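Local coordinates for solute-binding periplasmic protein of iron/siderophore ABC transporter (Yersinia pestis, PDB 6B2Y), which probably binds a chelated metal, such as iron held by a siderophore, in the periplasm and delivers it to an ABC transporter, at residues 63-68 against 160-165; 171-176 against 195-200; 218-223 against 237-242. All blocks are in the same frame, centred on the assembly; numbering follows the deposited sequence.

Interaction 1: 63-68 against 160-165; sequences GRLFYA and VFVDFR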
loop_
_atom_site.group_PDB
_atom_site.type_symbol
_atom_site.label_atom_id
_atom_site.label_comp_id
_atom_site.label_asym_id
_atom_site.label_seq_id
_atom_site.Cartn_x
_atom_site.Cartn_y
_atom_site.Cartn_z
ATOM N N GLY A 63 -6.423 -9.473 3.324
ATOM C CA GLY A 63 -6.370 -8.930 4.676
ATOM C C GLY A 63 -5.994 -7.461 4.714
ATOM O O GLY A 63 -6.509 -6.693 5.535
ATOM N N ARG A 64 -5.106 -7.046 3.824
ATOM C CA ARG A 64 -4.622 -5.676 3.862
ATOM C C ARG A 64 -5.635 -4.677 3.307
ATOM O O ARG A 64 -5.386 -3.471 3.367
ATOM C CB ARG A 64 -3.275 -5.600 3.144
ATOM C CG ARG A 64 -2.146 -6.211 4.020
ATOM C CD ARG A 64 -0.868 -6.433 3.246
ATOM N NE ARG A 64 -1.000 -7.527 2.290
ATOM C CZ ARG A 64 -0.065 -7.862 1.405
ATOM N NH1 ARG A 64 1.076 -7.185 1.347
ATOM N NH2 ARG A 64 -0.268 -8.876 0.575
ATOM N N LEU A 65 -6.799 -5.133 2.837
ATOM C CA LEU A 65 -7.893 -4.195 2.583
ATOM C C LEU A 65 -8.384 -3.547 3.867
ATOM O O LEU A 65 -9.151 -2.581 3.814
ATOM C CB LEU A 65 -9.040 -4.907 1.854
ATOM C CG LEU A 65 -8.672 -5.179 0.391
ATOM C CD1 LEU A 65 -9.707 -6.047 -0.326
ATOM C CD2 LEU A 65 -8.438 -3.852 -0.361
ATOM N N PHE A 66 -7.942 -4.042 5.025
ATOM C CA PHE A 66 -8.235 -3.367 6.275
ATOM C C PHE A 66 -7.761 -1.920 6.263
ATOM O O PHE A 66 -8.412 -1.057 6.862
ATOM C CB PHE A 66 -7.592 -4.128 7.434
ATOM C CG PHE A 66 -7.674 -3.401 8.747
ATOM C CD1 PHE A 66 -8.897 -3.188 9.357
ATOM C CD2 PHE A 66 -6.527 -2.919 9.361
ATOM C CE1 PHE A 66 -8.980 -2.512 10.561
ATOM C CE2 PHE A 66 -6.608 -2.241 10.565
ATOM C CZ PHE A 66 -7.841 -2.038 11.158
ATOM N N TYR A 67 -6.645 -1.620 5.587
ATOM C CA TYR A 67 -6.198 -0.228 5.541
ATOM C C TYR A 67 -7.302 0.662 4.991
ATOM O O TYR A 67 -7.600 1.720 5.552
ATOM C CB TYR A 67 -4.942 -0.068 4.685
ATOM C CG TYR A 67 -3.768 -0.933 5.053
ATOM C CD1 TYR A 67 -3.341 -1.081 6.380
ATOM C CD2 TYR A 67 -3.049 -1.589 4.056
ATOM C CE1 TYR A 67 -2.241 -1.882 6.685
ATOM C CE2 TYR A 67 -1.964 -2.391 4.356
ATOM C CZ TYR A 67 -1.567 -2.529 5.674
ATOM O OH TYR A 67 -0.480 -3.324 5.935
ATOM N N ALA A 68 -7.925 0.241 3.890
ATOM C CA ALA A 68 -8.961 1.066 3.277
ATOM C C ALA A 68 -10.187 1.157 4.167
ATOM O O ALA A 68 -10.757 2.241 4.346
ATOM C CB ALA A 68 -9.328 0.511 1.898
ATOM N N VAL A 160 -17.580 -7.259 -3.653
ATOM C CA VAL A 160 -17.254 -5.967 -4.262
ATOM C C VAL A 160 -15.744 -5.912 -4.477
ATOM O O VAL A 160 -14.979 -6.168 -3.539
ATOM C CB VAL A 160 -17.716 -4.798 -3.373
ATOM C CG1 VAL A 160 -17.094 -3.486 -3.840
ATOM C CG2 VAL A 160 -19.238 -4.716 -3.338
ATOM N N PHE A 161 -15.321 -5.561 -5.703
ATOM C CA PHE A 161 -13.905 -5.423 -6.043
ATOM C C PHE A 161 -13.467 -3.967 -5.987
ATOM O O PHE A 161 -14.170 -3.083 -6.478
ATOM C CB PHE A 161 -13.603 -5.986 -7.434
ATOM C CG PHE A 161 -13.686 -7.476 -7.496
ATOM C CD1 PHE A 161 -12.577 -8.260 -7.189
ATOM C CD2 PHE A 161 -14.881 -8.102 -7.813
ATOM C CE1 PHE A 161 -12.665 -9.641 -7.220
ATOM C CE2 PHE A 161 -14.969 -9.490 -7.843
ATOM C CZ PHE A 161 -13.862 -10.251 -7.548
ATOM N N VAL A 162 -12.296 -3.733 -5.388
ATOM C CA VAL A 162 -11.632 -2.431 -5.360
ATOM C C VAL A 162 -10.271 -2.578 -6.029
ATOM O O VAL A 162 -9.838 -3.677 -6.361
ATOM C CB VAL A 162 -11.471 -1.882 -3.931
ATOM C CG1 VAL A 162 -12.831 -1.599 -3.304
ATOM C CG2 VAL A 162 -10.627 -2.871 -3.071
ATOM N N ASP A 163 -9.595 -1.446 -6.246
ATOM C CA ASP A 163 -8.213 -1.515 -6.710
ATOM C C ASP A 163 -7.407 -0.337 -6.173
ATOM O O ASP A 163 -7.740 0.825 -6.444
ATOM C CB ASP A 163 -8.110 -1.524 -8.236
ATOM C CG ASP A 163 -6.655 -1.527 -8.704
ATOM O OD1 ASP A 163 -5.888 -2.393 -8.243
ATOM O OD2 ASP A 163 -6.282 -0.640 -9.505
ATOM N N PHE A 164 -6.337 -0.662 -5.442
ATOM C CA PHE A 164 -5.277 0.262 -5.045
ATOM C C PHE A 164 -3.925 -0.176 -5.574
ATOM O O PHE A 164 -2.908 0.461 -5.263
ATOM C CB PHE A 164 -5.193 0.367 -3.513
ATOM C CG PHE A 164 -6.481 0.752 -2.866
ATOM C CD1 PHE A 164 -6.958 2.055 -2.972
ATOM C CD2 PHE A 164 -7.230 -0.198 -2.165
ATOM C CE1 PHE A 164 -8.136 2.428 -2.368
ATOM C CE2 PHE A 164 -8.415 0.160 -1.563
ATOM C CZ PHE A 164 -8.876 1.472 -1.669
ATOM N N ARG A 165 -3.886 -1.248 -6.363
ATOM C CA ARG A 165 -2.649 -1.922 -6.727
ATOM C C ARG A 165 -2.304 -1.774 -8.199
ATOM O O ARG A 165 -1.160 -1.466 -8.541
ATOM C CB ARG A 165 -2.754 -3.418 -6.379
ATOM C CG ARG A 165 -1.377 -4.104 -6.224
ATOM C CD ARG A 165 -1.495 -5.636 -6.243
ATOM N NE ARG A 165 -2.232 -6.047 -7.430
ATOM C CZ ARG A 165 -3.385 -6.704 -7.409
ATOM N NH1 ARG A 165 -3.914 -7.069 -6.245
ATOM N NH2 ARG A 165 -3.990 -7.012 -8.552
#
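Asp163 sits between Val162 and Phe164, the two residues that meet Leu65 and Ala68, and its OD1 is gripped by two backbone N-H groups. Arg165 N lies 3.0 Å from Asp163 OD1 with an N-H...O angle of 152°, reaching the oxygen from well above the carboxylate plane, and Asn166 N is the second donor. This Asx turn follows strand 159-162, the outermost strand on its side of the parallel sheet in the N-terminal lobe. Asp163 OD2 takes bonds from Ser167 N and Asn171 ND2, which ties the turn to the start of helix 168-182. On the other side of the backbone, Val162 and Phe164 project toward the turn and first residues of helix 66-70, and the contact there is purely apolar. Leu65 and Val162 meet tip to tip, with Leu65 CD2 3.6 Å from Val162 CG2. The same methyl, Leu65 CD2, lies at the edge of the Phe164 ring, near its plane, 4.2 Å from Phe164 CE2. Phe164 has CG anti to its carbonyl carbon (chi1 -55°), which turns the ring toward Ala68. All four side chains are buried, and Ala68 CB approaches the ring obliquely, 3.6 Å from Phe164 CE2 and 3.7 Å from Phe164 CZ.

Interaction 2: 171-176 against 195-200; sequences NTLPSM and FYQDNV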
loop_
_atom_site.group_PDB
_atom_site.type_symbol
_atom_site.label_atom_id
_atom_site.label_comp_id
_atom_site.label_asym_id
_atom_site.label_seq_id
_atom_site.Cartn_x
_atom_site.Cartn_y
_atom_site.Cartn_z
ATOM N N ASN A 171 -7.539 4.832 -9.683
ATOM C CA ASN A 171 -8.519 3.981 -9.004
ATOM C C ASN A 171 -8.565 4.152 -7.487
ATOM O O ASN A 171 -9.488 3.617 -6.844
ATOM C CB ASN A 171 -8.244 2.505 -9.318
ATOM C CG ASN A 171 -8.572 2.134 -10.764
ATOM O OD1 ASN A 171 -9.204 2.901 -11.494
ATOM N ND2 ASN A 171 -8.150 0.935 -11.176
ATOM N N THR A 172 -7.608 4.866 -6.894
ATOM C CA THR A 172 -7.610 4.986 -5.437
ATOM C C THR A 172 -8.861 5.705 -4.955
ATOM O O THR A 172 -9.541 5.237 -4.030
ATOM C CB THR A 172 -6.364 5.720 -4.949
ATOM O OG1 THR A 172 -5.200 4.958 -5.266
ATOM C CG2 THR A 172 -6.435 5.901 -3.421
ATOM N N LEU A 173 -9.175 6.859 -5.571
ATOM C CA LEU A 173 -10.329 7.643 -5.128
ATOM C C LEU A 173 -11.647 6.991 -5.519
ATOM O O LEU A 173 -12.557 6.914 -4.666
ATOM C CB LEU A 173 -10.213 9.083 -5.651
ATOM C CG LEU A 173 -8.976 9.778 -5.100
ATOM C CD1 LEU A 173 -8.917 11.224 -5.601
ATOM C CD2 LEU A 173 -9.004 9.729 -3.559
ATOM N N PRO A 174 -11.837 6.512 -6.755
ATOM C CA PRO A 174 -13.040 5.707 -7.028
ATOM C C PRO A 174 -13.205 4.547 -6.060
ATOM O O PRO A 174 -14.333 4.266 -5.649
ATOM C CB PRO A 174 -12.816 5.223 -8.464
ATOM C CG PRO A 174 -12.039 6.325 -9.107
ATOM C CD PRO A 174 -11.058 6.746 -7.990
ATOM N N SER A 175 -12.116 3.846 -5.705
ATOM C CA SER A 175 -12.262 2.714 -4.789
ATOM C C SER A 175 -12.778 3.170 -3.429
ATOM O O SER A 175 -13.582 2.477 -2.795
ATOM C CB SER A 175 -10.928 1.986 -4.617
ATOM O OG SER A 175 -10.564 1.304 -5.803
ATOM N N MET A 176 -12.313 4.328 -2.951
ATOM C CA MET A 176 -12.798 4.810 -1.658
ATOM C C MET A 176 -14.255 5.250 -1.733
ATOM O O MET A 176 -15.017 5.029 -0.786
ATOM C CB MET A 176 -11.928 5.966 -1.139
ATOM C CG MET A 176 -10.508 5.595 -0.702
ATOM S SD MET A 176 -10.469 4.258 0.528
ATOM C CE MET A 176 -11.467 5.013 1.823
ATOM N N PHE A 195 -9.223 14.880 1.565
ATOM C CA PHE A 195 -7.906 14.931 2.208
ATOM C C PHE A 195 -6.820 14.396 1.286
ATOM O O PHE A 195 -5.726 14.960 1.187
ATOM C CB PHE A 195 -7.943 14.137 3.520
ATOM C CG PHE A 195 -6.584 13.897 4.138
ATOM C CD1 PHE A 195 -6.017 14.843 4.984
ATOM C CD2 PHE A 195 -5.882 12.726 3.882
ATOM C CE1 PHE A 195 -4.757 14.619 5.569
ATOM C CE2 PHE A 195 -4.640 12.494 4.455
ATOM C CZ PHE A 195 -4.073 13.444 5.305
ATOM N N TYR A 196 -7.110 13.307 0.591
ATOM C CA TYR A 196 -6.126 12.716 -0.305
ATOM C C TYR A 196 -5.835 13.637 -1.488
ATOM O O TYR A 196 -4.672 13.914 -1.806
ATOM C CB TYR A 196 -6.665 11.369 -0.777
ATOM C CG TYR A 196 -5.776 10.561 -1.686
ATOM C CD1 TYR A 196 -5.676 10.867 -3.054
ATOM C CD2 TYR A 196 -5.086 9.458 -1.203
ATOM C CE1 TYR A 196 -4.894 10.117 -3.896
ATOM C CE2 TYR A 196 -4.299 8.704 -2.036
ATOM C CZ TYR A 196 -4.208 9.030 -3.382
ATOM O OH TYR A 196 -3.432 8.282 -4.228
ATOM N N GLN A 197 -6.889 14.115 -2.160
ATOM C CA GLN A 197 -6.678 14.954 -3.333
ATOM C C GLN A 197 -5.935 16.234 -2.968
ATOM O O GLN A 197 -5.039 16.665 -3.701
ATOM C CB GLN A 197 -8.011 15.284 -4.002
ATOM C CG GLN A 197 -7.812 15.932 -5.367
ATOM C CD GLN A 197 -7.254 14.955 -6.395
ATOM O OE1 GLN A 197 -7.980 14.099 -6.906
ATOM N NE2 GLN A 197 -5.959 15.057 -6.676
ATOM N N ASP A 198 -6.284 16.841 -1.833
ATOM C CA ASP A 198 -5.560 18.024 -1.366
ATOM C C ASP A 198 -4.082 17.726 -1.186
ATOM O O ASP A 198 -3.223 18.523 -1.581
ATOM C CB ASP A 198 -6.154 18.521 -0.053
ATOM C CG ASP A 198 -7.423 19.310 -0.272
ATOM O OD1 ASP A 198 -7.749 19.542 -1.453
ATOM O OD2 ASP A 198 -8.078 19.693 0.720
ATOM N N ASN A 199 -3.766 16.571 -0.613
ATOM C CA ASN A 199 -2.369 16.257 -0.364
ATOM C C ASN A 199 -1.629 15.748 -1.590
ATOM O O ASN A 199 -0.403 15.876 -1.636
ATOM C CB ASN A 199 -2.264 15.280 0.807
ATOM C CG ASN A 199 -2.304 16.013 2.130
ATOM O OD1 ASN A 199 -1.334 16.660 2.495
ATOM N ND2 ASN A 199 -3.449 16.000 2.793
ATOM N N VAL A 200 -2.324 15.213 -2.600
ATOM C CA VAL A 200 -1.643 14.956 -3.861
ATOM C C VAL A 200 -1.417 16.261 -4.616
ATOM O O VAL A 200 -0.389 16.434 -5.276
ATOM C CB VAL A 200 -2.434 13.934 -4.706
ATOM C CG1 VAL A 200 -1.918 13.882 -6.171
ATOM C CG2 VAL A 200 -2.391 12.562 -4.052
#
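Leu173 and Thr172 pack obliquely against the ring of Tyr196, from the same side, the tight part of the contact between helices 168-182 and 186-207. Leu173 CD2 rests 3.6 Å from Tyr196 CD1. Thr172 comes in at about a right angle and sets its methyl CG2 3.8 Å from both Tyr196 CE2 and Tyr196 CZ. With CG anti to the backbone N (chi1 -178°), Tyr196 points its ring at helix 168-182, the CD1 side meeting Leu173 and the CE2/CZ end Thr172; its hydroxyl is hydrogen-bonded to Asn339, and Thr172 OG1 is bonded back to Pro168 O. The outer side is looser: one partly exposed side chain, Gln197, covers little surface there, although its OE1 comes to 3.3 Å from Leu173 CD1, a single short packing contact, while Gln197 NE2 is held by Asp201. The axes of the two segments come no closer than 11.3 Å and run nearly antiparallel (165°), with side chains filling the space between. Helix 168-182 is kinked where Leu173 N and Pro174 N make no bond to the preceding turn. Such a pairing is consistent with the siderophore-type substrate-binding fold, in which one long helix, here 186-207, links the two lobes.

Interaction 3: 218-223 against 237-242; sequences VFIELR and GNMGDF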
loop_
_atom_site.group_PDB
_atom_site.type_symbol
_atom_site.label_atom_id
_atom_site.label_comp_id
_atom_site.label_asym_id
_atom_site.label_seq_id
_atom_site.Cartn_x
_atom_site.Cartn_y
_atom_site.Cartn_z
ATOM N N VAL A 218 14.341 7.020 -12.404
ATOM C CA VAL A 218 14.066 6.372 -11.126
ATOM C C VAL A 218 13.888 4.883 -11.367
ATOM O O VAL A 218 13.163 4.474 -12.280
ATOM C CB VAL A 218 12.793 6.927 -10.453
ATOM C CG1 VAL A 218 12.546 6.207 -9.098
ATOM C CG2 VAL A 218 12.867 8.441 -10.269
ATOM N N PHE A 219 14.509 4.071 -10.516
ATOM C CA PHE A 219 14.210 2.647 -10.460
ATOM C C PHE A 219 13.739 2.302 -9.058
ATOM O O PHE A 219 14.417 2.637 -8.078
ATOM C CB PHE A 219 15.419 1.777 -10.809
ATOM C CG PHE A 219 15.114 0.305 -10.763
ATOM C CD1 PHE A 219 14.289 -0.270 -11.717
ATOM C CD2 PHE A 219 15.605 -0.493 -9.737
ATOM C CE1 PHE A 219 13.977 -1.621 -11.672
ATOM C CE2 PHE A 219 15.295 -1.849 -9.695
ATOM C CZ PHE A 219 14.486 -2.407 -10.661
ATOM N N ILE A 220 12.580 1.645 -8.958
ATOM C CA ILE A 220 12.085 1.145 -7.675
ATOM C C ILE A 220 12.195 -0.377 -7.659
ATOM O O ILE A 220 11.632 -1.067 -8.515
ATOM C CB ILE A 220 10.646 1.607 -7.381
ATOM C CG1 ILE A 220 10.236 1.136 -5.974
ATOM C CG2 ILE A 220 9.665 1.094 -8.417
ATOM C CD1 ILE A 220 9.527 2.174 -5.164
ATOM N N GLU A 221 12.927 -0.905 -6.682
ATOM C CA GLU A 221 13.031 -2.344 -6.492
ATOM C C GLU A 221 12.046 -2.728 -5.396
ATOM O O GLU A 221 12.285 -2.460 -4.217
ATOM C CB GLU A 221 14.457 -2.752 -6.127
ATOM C CG GLU A 221 14.643 -4.245 -6.196
ATOM C CD GLU A 221 15.995 -4.696 -5.695
ATOM O OE1 GLU A 221 16.177 -5.918 -5.546
ATOM O OE2 GLU A 221 16.860 -3.831 -5.454
ATOM N N LEU A 222 10.923 -3.328 -5.792
ATOM C CA LEU A 222 9.919 -3.745 -4.820
ATOM C C LEU A 222 10.377 -4.989 -4.056
ATOM O O LEU A 222 10.890 -5.945 -4.640
ATOM C CB LEU A 222 8.592 -4.018 -5.519
ATOM C CG LEU A 222 7.994 -2.795 -6.208
ATOM C CD1 LEU A 222 6.797 -3.200 -7.091
ATOM C CD2 LEU A 222 7.569 -1.767 -5.160
ATOM N N ARG A 223 10.139 -4.980 -2.746
ATOM C CA ARG A 223 10.575 -6.068 -1.866
ATOM C C ARG A 223 12.041 -6.400 -2.094
ATOM O O ARG A 223 12.421 -7.565 -2.235
ATOM C CB ARG A 223 9.683 -7.291 -2.024
ATOM C CG ARG A 223 8.199 -6.956 -1.936
ATOM C CD ARG A 223 7.317 -8.150 -2.264
ATOM N NE ARG A 223 7.602 -8.688 -3.590
ATOM C CZ ARG A 223 8.001 -9.938 -3.806
ATOM N NH1 ARG A 223 8.239 -10.360 -5.043
ATOM N NH2 ARG A 223 8.163 -10.769 -2.779
ATOM N N GLY A 237 1.830 1.380 -13.879
ATOM C CA GLY A 237 0.897 1.330 -12.779
ATOM C C GLY A 237 1.634 1.059 -11.483
ATOM O O GLY A 237 2.848 1.240 -11.402
ATOM N N ASN A 238 0.872 0.630 -10.479
ATOM C CA ASN A 238 1.367 0.467 -9.111
ATOM C C ASN A 238 2.273 1.627 -8.709
ATOM O O ASN A 238 1.931 2.781 -8.971
ATOM C CB ASN A 238 2.062 -0.876 -8.974
ATOM C CG ASN A 238 2.221 -1.299 -7.512
ATOM O OD1 ASN A 238 3.321 -1.253 -6.980
ATOM N ND2 ASN A 238 1.122 -1.679 -6.863
ATOM N N MET A 239 3.432 1.352 -8.078
ATOM C CA MET A 239 4.251 2.442 -7.582
ATOM C C MET A 239 4.831 3.281 -8.711
ATOM O O MET A 239 5.241 4.418 -8.463
ATOM C CB MET A 239 5.367 1.886 -6.684
ATOM C CG MET A 239 4.853 1.306 -5.380
ATOM S SD MET A 239 5.972 1.791 -4.061
ATOM C CE MET A 239 5.509 0.748 -2.669
ATOM N N GLY A 240 4.851 2.750 -9.941
ATOM C CA GLY A 240 5.136 3.585 -11.098
ATOM C C GLY A 240 4.251 4.815 -11.155
ATOM O O GLY A 240 4.702 5.904 -11.522
ATOM N N ASP A 241 2.970 4.661 -10.784
ATOM C CA ASP A 241 2.073 5.812 -10.720
ATOM C C ASP A 241 2.593 6.870 -9.750
ATOM O O ASP A 241 2.436 8.077 -9.989
ATOM C CB ASP A 241 0.665 5.363 -10.293
ATOM C CG ASP A 241 -0.124 4.735 -11.429
ATOM O OD1 ASP A 241 0.410 4.653 -12.561
ATOM O OD2 ASP A 241 -1.290 4.336 -11.193
ATOM N N PHE A 242 3.167 6.442 -8.621
ATOM C CA PHE A 242 3.670 7.418 -7.652
ATOM C C PHE A 242 4.895 8.135 -8.188
ATOM O O PHE A 242 5.075 9.336 -7.942
ATOM C CB PHE A 242 4.032 6.745 -6.324
ATOM C CG PHE A 242 2.967 5.826 -5.788
ATOM C CD1 PHE A 242 1.625 6.027 -6.082
ATOM C CD2 PHE A 242 3.322 4.768 -4.952
ATOM C CE1 PHE A 242 0.654 5.168 -5.575
ATOM C CE2 PHE A 242 2.363 3.917 -4.449
ATOM C CZ PHE A 242 1.040 4.111 -4.766
#
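Met239 has CG anti to its carbonyl carbon (chi1 -68°) and a chain bent at chi2 (-139°), which carries its sulfur across to Ile220 and Leu222. Ile220, its CG1 anti to the backbone N (chi1 -176°) so that this branch runs toward the sulfur, meets it at about a right angle, with Ile220 CD1 3.7 Å from Met239 SD. Leu222 crosses the methionine obliquely, and Leu222 CD2 stands 4.1 Å from both Met239 SD and Met239 CE, alongside the end of the thioether. The other methyl, Leu222 CD1, comes within 4.0 Å of Asn238 OD1, a plain packing contact. That oxygen also takes a weak hydrogen bond from the next backbone amide, Met239 N, 2.8 Å from Asn238 OD1. Asn238 ND2 is bonded to Arg165 O, so both ends of this buried amide have polar partners. Asn238 O lies over the centre of one face of the Phe242 ring, and helix 340-350 packs against both Phe242 and Ile220. Strand 217-221, helix 239-245 and the parallel neighbouring strand 249-250 follow in that order, with short strand 232-234, outside that sheet, between the first two, so the contact joins strand to helix within a beta-alpha-beta crossover of the C-terminal lobe.

From the N terminus, interaction 1 closes the longest loop: 91 residues lie between segments 63-68 and 160-165, both in the N-terminal lobe. Interaction 2 closes a short one between helices 168-182 and 186-207, and interaction 3 another, inside the C-terminal lobe. The three stand in series, with none nested and none crossing. Interactions 1 and 2 touch directly, since strand 159-162 is followed by helix 168-182 and Asp163 O probably bonds with Ser175 OG. Helix 186-207 then leads to strand 217-221 of the second sheet. Interactions 1 and 3 are bridged by the Arg165-Asn238 bond, which links the two lobes.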